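Local atomic coordinates of Dot/Icm T4SS effector (Legionella pneumophila subsp. pneumophila, PDB entry 4HFV), a protein that is of unknown molecular function but is a putative effector of the Dot/Icm type IV secretion system, presumably delivered by an intracellular pathogen and possibly linked to metaeffector activity. Residues 11-16 and 58-63; 118-123 and 173-178; 47-52 and 86-91. All coordinates share one frame; numbering follows the deposited sequence.

Contact 1 of 3, residues 11-16 and 58-63; sequences KLKGSI and KTIELL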
loop_
_atom_site.group_PDB
_atom_site.type_symbol
_atom_site.label_atom_id
_atom_site.label_comp_id
_atom_site.label_asym_id
_atom_site.label_seq_id
_atom_site.Cartn_x
_atom_site.Cartn_y
_atom_site.Cartn_z
ATOM N N LYS A 11 -5.019 -29.225 4.528
ATOM C CA LYS A 11 -3.787 -29.972 4.426
ATOM C C LYS A 11 -2.655 -29.216 5.113
ATOM O O LYS A 11 -1.910 -29.798 5.934
ATOM C CB LYS A 11 -3.444 -30.219 2.970
ATOM C CG LYS A 11 -2.272 -31.152 2.785
ATOM C CD LYS A 11 -1.400 -30.683 1.672
ATOM C CE LYS A 11 -1.114 -31.788 0.690
ATOM N NZ LYS A 11 0.193 -32.467 0.957
ATOM N N LEU A 12 -2.546 -27.916 4.849
ATOM C CA LEU A 12 -1.476 -27.112 5.431
ATOM C C LEU A 12 -1.620 -27.013 6.941
ATOM O O LEU A 12 -0.634 -27.103 7.681
ATOM C CB LEU A 12 -1.448 -25.692 4.787
ATOM C CG LEU A 12 -0.321 -24.791 5.287
ATOM C CD1 LEU A 12 1.064 -25.412 5.170
ATOM C CD2 LEU A 12 -0.352 -23.434 4.553
ATOM N N LYS A 13 -2.846 -26.781 7.398
ATOM C CA LYS A 13 -3.164 -26.767 8.812
ATOM C C LYS A 13 -2.678 -28.060 9.442
ATOM O O LYS A 13 -2.041 -28.059 10.482
ATOM C CB LYS A 13 -4.678 -26.673 8.987
ATOM C CG LYS A 13 -5.142 -26.904 10.373
ATOM C CD LYS A 13 -6.663 -26.924 10.521
ATOM C CE LYS A 13 -7.030 -27.209 12.003
ATOM N NZ LYS A 13 -8.487 -27.019 12.350
ATOM N N GLY A 14 -3.009 -29.172 8.798
ATOM C CA GLY A 14 -2.598 -30.474 9.289
ATOM C C GLY A 14 -1.088 -30.632 9.374
ATOM O O GLY A 14 -0.558 -31.118 10.379
ATOM N N SER A 15 -0.354 -30.209 8.354
ATOM C CA SER A 15 1.072 -30.494 8.398
ATOM C C SER A 15 1.754 -29.527 9.340
ATOM O O SER A 15 2.732 -29.888 9.977
ATOM C CB SER A 15 1.716 -30.491 6.994
ATOM O OG SER A 15 1.690 -29.215 6.465
ATOM N N ILE A 16 1.217 -28.316 9.501
ATOM C CA ILE A 16 1.819 -27.386 10.438
ATOM C C ILE A 16 1.598 -27.896 11.862
ATOM O O ILE A 16 2.481 -27.815 12.706
ATOM C CB ILE A 16 1.252 -25.954 10.256
ATOM C CG1 ILE A 16 1.850 -25.310 8.999
ATOM C CG2 ILE A 16 1.534 -25.074 11.493
ATOM C CD1 ILE A 16 1.164 -24.056 8.642
ATOM N N LYS A 58 -2.856 -19.481 16.657
ATOM C CA LYS A 58 -3.954 -18.514 16.769
ATOM C C LYS A 58 -4.536 -18.211 15.381
ATOM O O LYS A 58 -5.755 -18.101 15.208
ATOM C CB LYS A 58 -3.520 -17.206 17.421
ATOM C CG LYS A 58 -4.612 -16.215 17.589
ATOM C CD LYS A 58 -5.754 -16.672 18.499
ATOM C CE LYS A 58 -5.248 -17.043 19.877
ATOM N NZ LYS A 58 -6.402 -17.392 20.778
ATOM N N THR A 59 -3.659 -18.103 14.408
ATOM C CA THR A 59 -4.081 -17.861 13.023
ATOM C C THR A 59 -5.001 -18.984 12.585
ATOM O O THR A 59 -6.083 -18.728 12.069
ATOM C CB THR A 59 -2.854 -17.631 12.100
ATOM O OG1 THR A 59 -2.289 -16.365 12.422
ATOM C CG2 THR A 59 -3.188 -17.660 10.623
ATOM N N ILE A 60 -4.600 -20.232 12.819
ATOM C CA ILE A 60 -5.433 -21.358 12.456
ATOM C C ILE A 60 -6.800 -21.369 13.149
ATOM O O ILE A 60 -7.825 -21.602 12.512
ATOM C CB ILE A 60 -4.692 -22.671 12.756
ATOM C CG1 ILE A 60 -3.613 -22.932 11.691
ATOM C CG2 ILE A 60 -5.658 -23.781 12.809
ATOM C CD1 ILE A 60 -2.509 -23.952 12.162
ATOM N N GLU A 61 -6.821 -21.120 14.460
ATOM C CA GLU A 61 -8.087 -21.015 15.220
ATOM C C GLU A 61 -9.015 -19.924 14.619
ATOM O O GLU A 61 -10.247 -20.081 14.513
ATOM C CB GLU A 61 -7.746 -20.670 16.682
ATOM C CG GLU A 61 -8.940 -20.583 17.665
ATOM C CD GLU A 61 -8.574 -19.886 18.997
ATOM O OE1 GLU A 61 -7.374 -19.723 19.296
ATOM O OE2 GLU A 61 -9.483 -19.483 19.753
ATOM N N LEU A 62 -8.440 -18.798 14.242
ATOM C CA LEU A 62 -9.264 -17.673 13.784
ATOM C C LEU A 62 -9.818 -17.973 12.385
ATOM O O LEU A 62 -10.999 -17.748 12.096
ATOM C CB LEU A 62 -8.474 -16.352 13.812
ATOM C CG LEU A 62 -8.122 -15.783 15.212
ATOM C CD1 LEU A 62 -7.106 -14.630 15.119
ATOM C CD2 LEU A 62 -9.358 -15.357 15.966
ATOM N N LEU A 63 -8.970 -18.497 11.515
ATOM C CA LEU A 63 -9.445 -18.897 10.192
ATOM C C LEU A 63 -10.526 -19.971 10.289
ATOM O O LEU A 63 -11.532 -19.903 9.581
ATOM C CB LEU A 63 -8.266 -19.343 9.319
ATOM C CG LEU A 63 -7.286 -18.219 8.986
ATOM C CD1 LEU A 63 -6.018 -18.707 8.409
ATOM C CD2 LEU A 63 -7.930 -17.158 8.014
#

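Contact 2 of 3, residues 118-123 and 173-178; sequences PNREDL and HKLRHE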
loop_
_atom_site.group_PDB
_atom_site.type_symbol
_atom_site.label_atom_id
_atom_site.label_comp_id
_atom_site.label_asym_id
_atom_site.label_seq_id
_atom_site.Cartn_x
_atom_site.Cartn_y
_atom_site.Cartn_z
ATOM N N PRO A 118 7.303 -18.624 -4.703
ATOM C CA PRO A 118 6.539 -17.416 -4.948
ATOM C C PRO A 118 7.336 -16.406 -5.737
ATOM O O PRO A 118 8.454 -16.136 -5.348
ATOM C CB PRO A 118 6.274 -16.861 -3.519
ATOM C CG PRO A 118 6.448 -17.971 -2.632
ATOM C CD PRO A 118 7.435 -18.912 -3.275
ATOM N N ASN A 119 6.764 -15.865 -6.809
ATOM C CA ASN A 119 7.320 -14.703 -7.462
ATOM C C ASN A 119 6.884 -13.430 -6.714
ATOM O O ASN A 119 6.256 -13.510 -5.654
ATOM C CB ASN A 119 6.971 -14.666 -8.958
ATOM C CG ASN A 119 5.489 -14.562 -9.229
ATOM O OD1 ASN A 119 4.725 -13.957 -8.466
ATOM N ND2 ASN A 119 5.070 -15.150 -10.339
ATOM N N ARG A 120 7.270 -12.262 -7.225
ATOM C CA ARG A 120 7.015 -11.010 -6.505
ATOM C C ARG A 120 5.526 -10.759 -6.362
ATOM O O ARG A 120 5.038 -10.213 -5.350
ATOM C CB ARG A 120 7.617 -9.835 -7.279
ATOM C CG ARG A 120 9.099 -9.703 -7.113
ATOM C CD ARG A 120 9.581 -8.406 -7.768
ATOM N NE ARG A 120 9.500 -8.472 -9.223
ATOM C CZ ARG A 120 10.525 -8.782 -10.018
ATOM N NH1 ARG A 120 10.363 -8.830 -11.329
ATOM N NH2 ARG A 120 11.717 -9.047 -9.505
ATOM N N GLU A 121 4.814 -11.114 -7.420
ATOM C CA GLU A 121 3.385 -10.940 -7.472
ATOM C C GLU A 121 2.763 -11.798 -6.363
ATOM O O GLU A 121 2.025 -11.295 -5.506
ATOM C CB GLU A 121 2.901 -11.335 -8.868
ATOM C CG GLU A 121 3.690 -10.640 -10.000
ATOM C CD GLU A 121 4.680 -11.557 -10.736
ATOM O OE1 GLU A 121 4.226 -12.298 -11.647
ATOM O OE2 GLU A 121 5.903 -11.521 -10.422
ATOM N N ASP A 122 3.117 -13.083 -6.357
ATOM C CA ASP A 122 2.613 -14.013 -5.357
ATOM C C ASP A 122 2.852 -13.502 -3.950
ATOM O O ASP A 122 1.989 -13.617 -3.085
ATOM C CB ASP A 122 3.341 -15.351 -5.459
ATOM C CG ASP A 122 3.073 -16.081 -6.768
ATOM O OD1 ASP A 122 1.954 -15.949 -7.327
ATOM O OD2 ASP A 122 3.991 -16.800 -7.237
ATOM N N LEU A 123 4.054 -12.990 -3.708
ATOM C CA LEU A 123 4.430 -12.593 -2.366
ATOM C C LEU A 123 3.646 -11.367 -2.001
ATOM O O LEU A 123 3.159 -11.244 -0.864
ATOM C CB LEU A 123 5.908 -12.253 -2.288
ATOM C CG LEU A 123 6.812 -13.484 -2.248
ATOM C CD1 LEU A 123 8.276 -13.099 -2.204
ATOM C CD2 LEU A 123 6.446 -14.336 -1.042
ATOM N N HIS A 173 4.939 -3.024 0.064
ATOM C CA HIS A 173 5.247 -1.748 -0.595
ATOM C C HIS A 173 6.470 -1.910 -1.544
ATOM O O HIS A 173 6.482 -1.395 -2.675
ATOM C CB HIS A 173 5.553 -0.668 0.424
ATOM C CG HIS A 173 5.888 0.647 -0.200
ATOM N ND1 HIS A 173 5.062 1.271 -1.105
ATOM C CD2 HIS A 173 6.964 1.458 -0.049
ATOM C CE1 HIS A 173 5.611 2.411 -1.481
ATOM N NE2 HIS A 173 6.776 2.534 -0.871
ATOM N N LYS A 174 7.501 -2.600 -1.061
ATOM C CA LYS A 174 8.748 -2.809 -1.809
ATOM C C LYS A 174 8.473 -3.710 -3.016
ATOM O O LYS A 174 8.906 -3.417 -4.142
ATOM C CB LYS A 174 9.823 -3.414 -0.898
ATOM C CG LYS A 174 11.184 -3.665 -1.596
ATOM C CD LYS A 174 12.289 -3.877 -0.578
ATOM C CE LYS A 174 13.687 -3.747 -1.196
ATOM N NZ LYS A 174 14.028 -4.920 -2.046
ATOM N N LEU A 175 7.691 -4.768 -2.795
ATOM C CA LEU A 175 7.323 -5.669 -3.881
ATOM C C LEU A 175 6.531 -4.953 -4.983
ATOM O O LEU A 175 6.863 -5.090 -6.191
ATOM C CB LEU A 175 6.594 -6.918 -3.337
ATOM C CG LEU A 175 7.451 -7.918 -2.537
ATOM C CD1 LEU A 175 6.526 -8.792 -1.729
ATOM C CD2 LEU A 175 8.312 -8.766 -3.450
ATOM N N ARG A 176 5.546 -4.135 -4.603
ATOM C CA ARG A 176 4.786 -3.367 -5.578
ATOM C C ARG A 176 5.665 -2.372 -6.322
ATOM O O ARG A 176 5.520 -2.210 -7.541
ATOM C CB ARG A 176 3.584 -2.670 -4.922
ATOM C CG ARG A 176 2.498 -3.653 -4.652
ATOM C CD ARG A 176 1.282 -3.094 -4.006
ATOM N NE ARG A 176 0.341 -4.176 -3.676
ATOM C CZ ARG A 176 -0.676 -4.026 -2.824
ATOM N NH1 ARG A 176 -0.889 -2.851 -2.254
ATOM N NH2 ARG A 176 -1.487 -5.037 -2.549
ATOM N N HIS A 177 6.615 -1.765 -5.606
ATOM C CA HIS A 177 7.615 -0.902 -6.242
ATOM C C HIS A 177 8.370 -1.675 -7.330
ATOM O O HIS A 177 8.519 -1.208 -8.469
ATOM C CB HIS A 177 8.555 -0.341 -5.173
ATOM C CG HIS A 177 9.559 0.641 -5.685
ATOM N ND1 HIS A 177 9.406 2.002 -5.539
ATOM C CD2 HIS A 177 10.739 0.460 -6.323
ATOM C CE1 HIS A 177 10.444 2.621 -6.078
ATOM N NE2 HIS A 177 11.265 1.709 -6.565
ATOM N N GLU A 178 8.836 -2.872 -6.981
ATOM C CA GLU A 178 9.669 -3.642 -7.903
ATOM C C GLU A 178 8.896 -4.085 -9.130
ATOM O O GLU A 178 9.436 -4.109 -10.235
ATOM C CB GLU A 178 10.289 -4.847 -7.194
ATOM C CG GLU A 178 11.207 -4.458 -6.068
ATOM C CD GLU A 178 11.744 -5.659 -5.304
ATOM O OE1 GLU A 178 11.417 -6.806 -5.685
ATOM O OE2 GLU A 178 12.501 -5.447 -4.322
#

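Contact 3 of 3, residues 47-52 and 86-91; sequences RERQPQ and DQIAAT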
loop_
_atom_site.group_PDB
_atom_site.type_symbol
_atom_site.label_atom_id
_atom_site.label_comp_id
_atom_site.label_asym_id
_atom_site.label_seq_id
_atom_site.Cartn_x
_atom_site.Cartn_y
_atom_site.Cartn_z
ATOM N N ARG A 47 12.303 -20.499 23.589
ATOM C CA ARG A 47 11.697 -19.174 23.783
ATOM C C ARG A 47 11.535 -18.527 22.423
ATOM O O ARG A 47 10.494 -17.949 22.090
ATOM C CB ARG A 47 12.557 -18.329 24.742
ATOM C CG ARG A 47 12.075 -16.889 24.921
ATOM C CD ARG A 47 12.614 -16.247 26.202
ATOM N NE ARG A 47 12.306 -14.814 26.295
ATOM C CZ ARG A 47 12.692 -14.030 27.300
ATOM N NH1 ARG A 47 13.403 -14.541 28.295
ATOM N NH2 ARG A 47 12.374 -12.739 27.315
ATOM N N GLU A 48 12.528 -18.705 21.570
ATOM C CA GLU A 48 12.450 -18.164 20.220
ATOM C C GLU A 48 11.264 -18.687 19.369
ATOM O O GLU A 48 10.607 -17.929 18.589
ATOM C CB GLU A 48 13.762 -18.492 19.531
ATOM C CG GLU A 48 13.876 -18.015 18.117
ATOM C CD GLU A 48 15.297 -18.210 17.594
ATOM O OE1 GLU A 48 15.770 -19.381 17.553
ATOM O OE2 GLU A 48 15.942 -17.189 17.264
ATOM N N ARG A 49 11.000 -19.985 19.444
ATOM C CA ARG A 49 9.954 -20.598 18.626
ATOM C C ARG A 49 8.566 -20.386 19.221
ATOM O O ARG A 49 7.576 -20.502 18.534
ATOM C CB ARG A 49 10.206 -22.127 18.496
ATOM C CG ARG A 49 11.345 -22.497 17.550
ATOM C CD ARG A 49 11.046 -22.351 16.010
ATOM N NE ARG A 49 12.359 -22.459 15.376
ATOM C CZ ARG A 49 13.125 -21.419 15.036
ATOM N NH1 ARG A 49 12.681 -20.149 15.151
ATOM N NH2 ARG A 49 14.338 -21.657 14.551
ATOM N N GLN A 50 8.507 -20.102 20.515
ATOM C CA GLN A 50 7.217 -19.992 21.190
ATOM C C GLN A 50 6.261 -19.017 20.499
ATOM O O GLN A 50 5.168 -19.417 20.144
ATOM C CB GLN A 50 7.388 -19.654 22.674
ATOM C CG GLN A 50 7.843 -20.881 23.444
ATOM C CD GLN A 50 8.067 -20.602 24.918
ATOM O OE1 GLN A 50 7.599 -19.608 25.442
ATOM N NE2 GLN A 50 8.768 -21.500 25.591
ATOM N N PRO A 51 6.687 -17.765 20.245
ATOM C CA PRO A 51 5.681 -16.884 19.648
ATOM C C PRO A 51 5.346 -17.258 18.214
ATOM O O PRO A 51 4.205 -17.003 17.781
ATOM C CB PRO A 51 6.301 -15.466 19.766
ATOM C CG PRO A 51 7.762 -15.663 19.952
ATOM C CD PRO A 51 7.917 -17.045 20.611
ATOM N N GLN A 52 6.282 -17.849 17.475
ATOM C CA GLN A 52 5.967 -18.254 16.112
ATOM C C GLN A 52 4.910 -19.346 16.138
ATOM O O GLN A 52 3.944 -19.326 15.375
ATOM C CB GLN A 52 7.221 -18.733 15.416
ATOM C CG GLN A 52 8.274 -17.665 15.326
ATOM C CD GLN A 52 9.599 -18.218 14.862
ATOM O OE1 GLN A 52 9.944 -19.362 15.166
ATOM N NE2 GLN A 52 10.342 -17.422 14.089
ATOM N N ASP A 86 10.770 -17.383 6.384
ATOM C CA ASP A 86 11.753 -16.381 6.017
ATOM C C ASP A 86 12.419 -15.739 7.254
ATOM O O ASP A 86 13.621 -15.441 7.281
ATOM C CB ASP A 86 11.056 -15.311 5.188
ATOM C CG ASP A 86 12.039 -14.347 4.555
ATOM O OD1 ASP A 86 12.817 -14.797 3.716
ATOM O OD2 ASP A 86 12.019 -13.146 4.900
ATOM N N GLN A 87 11.622 -15.556 8.283
ATOM C CA GLN A 87 12.105 -15.016 9.547
ATOM C C GLN A 87 13.180 -15.909 10.172
ATOM O O GLN A 87 14.186 -15.432 10.708
ATOM C CB GLN A 87 10.943 -14.787 10.485
ATOM C CG GLN A 87 10.154 -13.523 10.085
ATOM C CD GLN A 87 9.021 -13.151 11.006
ATOM O OE1 GLN A 87 8.205 -13.975 11.381
ATOM N NE2 GLN A 87 8.940 -11.848 11.342
ATOM N N ILE A 88 12.991 -17.211 10.061
ATOM C CA ILE A 88 13.990 -18.164 10.537
ATOM C C ILE A 88 15.234 -18.142 9.654
ATOM O O ILE A 88 16.348 -18.156 10.158
ATOM C CB ILE A 88 13.403 -19.569 10.623
ATOM C CG1 ILE A 88 12.245 -19.578 11.622
ATOM C CG2 ILE A 88 14.461 -20.577 11.071
ATOM C CD1 ILE A 88 11.495 -20.940 11.703
ATOM N N ALA A 89 15.049 -18.101 8.343
ATOM C CA ALA A 89 16.188 -18.004 7.449
ATOM C C ALA A 89 17.057 -16.771 7.775
ATOM O O ALA A 89 18.313 -16.831 7.710
ATOM C CB ALA A 89 15.724 -18.020 5.975
ATOM N N ALA A 90 16.420 -15.659 8.160
ATOM C CA ALA A 90 17.171 -14.447 8.434
ATOM C C ALA A 90 18.045 -14.601 9.676
ATOM O O ALA A 90 18.988 -13.834 9.858
ATOM C CB ALA A 90 16.228 -13.219 8.595
ATOM N N THR A 91 17.726 -15.560 10.547
ATOM C CA THR A 91 18.542 -15.751 11.754
ATOM C C THR A 91 19.812 -16.592 11.459
ATOM O O THR A 91 20.608 -16.781 12.343
ATOM C CB THR A 91 17.782 -16.466 12.907
ATOM O OG1 THR A 91 17.446 -17.815 12.541
ATOM C CG2 THR A 91 16.508 -15.701 13.343
HETATM O O HOH W 1 15.390 -19.017 14.335
#

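Contact 1 of 3, residues 11-16 and 58-63
K13 and I60 meet through aliphatic carbon alone, with no ring or other planar side-chain group at the interface, so neither faces nor edges shape the fit. E61, whose side chain sets out from its CA away from 11-16, carries the nearby carboxylate; one turn back, K58 NZ reaches E61 OE1 at 2.9 Å on the syn side, 28° out of the carboxylate plane. This i, i+3 salt bridge stays within its own helix and takes no part in the packing.

At the contact itself, I60 CG2 rests against CG, CD and CE of K13, the two side chains crossing at a slant. I60 CG2 is 3.8 Å from K13 CE and 4.0 Å from K13 CG. The lysine holds CG anti to its backbone N (chi1 169°) and stays extended beyond, which spreads several methylenes over one methyl group. Lysine suits this border position: its stem covers a buried isoleucine while its ammonium group runs on to a salt bridge with D64, just past the end of 58-63.

This is helix-on-helix packing in an all-helical fold. Helices 9-27 and 49-64 run in nearly opposite directions here, and K13 and I16, three residues apart, present the same side of the first helix to I60. The CA atoms of K13 and I60 are 6.9 Å apart, and the touch is made by side chains over a small area.

I16 supplies the second, looser touch, its CG2 lying 4.2 Å from I60 CD1. The two branches of I60 thus serve different partners, CG2 the lysine stem and CD1 the buried isoleucine, an advantage of a beta-branched residue. I60 also touches Y9, earlier on helix 9-27, and L77 of helix 70-90, which L12 touches as well.

Contact 2 of 3, residues 118-123 and 173-178
Apolar packing between L175 and the pair R120 and L123 makes up much of this contact. The isobutyl fork of L175 divides its methyls between the two residues, which stand three apart on the first turn of helix 120-136. L175 CD1 presses on L123 CB at 3.6 Å, while L175 CD2 lies 3.9 Å from R120 CG and also approaches the backbone at R120. A forked leucine end suits a place where two neighbours, L123 and the aliphatic part of R120, must be met at once.

The charged groups are less closely matched. R120 bends at chi3 (-70°), and its chain passes that of E178 at about a right angle. E178 OE1 comes to 3.2 Å from R120 CD but stays 4.4 Å from R120 NE, with guanidinium and carboxylate planes 78° apart. The opposite charges probably favour each other at this range, which is beyond a salt bridge. E178 has its firm partner one turn back in its own helix, where K174 NZ meets E178 OE2 at 2.8 Å.

Capping bonds start the first helix. N119 and D122 form a capping box: D122 N donates to N119 OD1 at 2.8 Å, almost straight (173°), and N119 N donates to D122 OD2 at 3.0 Å. Asparagine and aspartate suit these places because their short side chains fold back onto backbone N-H groups. D122 OD2 also accepts from F4 N.

The contact joins the start of helix 120-136 to long helix 161-188, with L175 continuing onto A124 and Y127. On the same long helix, R176 NH1 and H173 ND1 hydrogen-bond a succinate, probably from the crystallisation liquor, and H173 stacks on H173 of the second subunit. Helix 70-90 adds Y82 against L123.

Contact 3 of 3, residues 47-52 and 86-91
E48 makes the first touch, its OE2 lying 4.2 Å from T91 CG2, a loose meeting of a carboxylate and a methyl group. Its charge lies near that of R49, although no N-H of the guanidinium points at it.

R49 provides the flat surface of the contact. A bend at chi2 (-74°) swings the guanidinium across to I88, whose CD1 sits 3.7 Å above the plane, over its centre. Aliphatic carbon on a guanidinium face keeps the in-plane N-H groups available for polar partners. One is a water in the plane at the edge, which accepts from R49 NH2 at 2.9 Å and donates to T91 OG1 at 3.0 Å, bridging the segments. T91 OG1 in turn gives its proton to I88 O at 2.6 Å, in the carbonyl plane on a lone pair; a threonine can therefore tie the water to the backbone.

Q52 steadies the arginine from the next turn: R49 NH1 donates to Q52 OE1 at 2.8 Å, with an N-H...O angle of 149°. The amide's other end lies against the isoleucine, with Q52 NE2 3.8 Å from I88 CG1. Glutamine is apt here, its oxygen orienting the guanidinium while its nitrogen extends the cover over I88.

F102 of helix 101-109 also touches both R49 and I88, and R49 NE hydrogen-bonds a citrate, probably from the crystallisation liquor. With the early part of helix 49-64 lying beside the late part of helix 70-90, side chains and a water span the open end of an antiparallel helical hairpin.

Contacts 1 and 3 share helix 49-64, which meets helix 9-27 through its later turns and helix 70-90 through its first turns; their centres lie 18 Å apart, and their segments alternate along the chain. Contact 2 is separate, following both in sequence. It lies on the opposite side of the chain's centre from contact 1, 24 Å away between centres, and 22 Å from contact 3. None of the three touches another; the smallest gap, about 7 Å between nearest atoms, separates contacts 1 and 3. The succinate-binding residues H173 and R176 belong to contact 2, near the second subunit, whereas the citrate lies by contact 3.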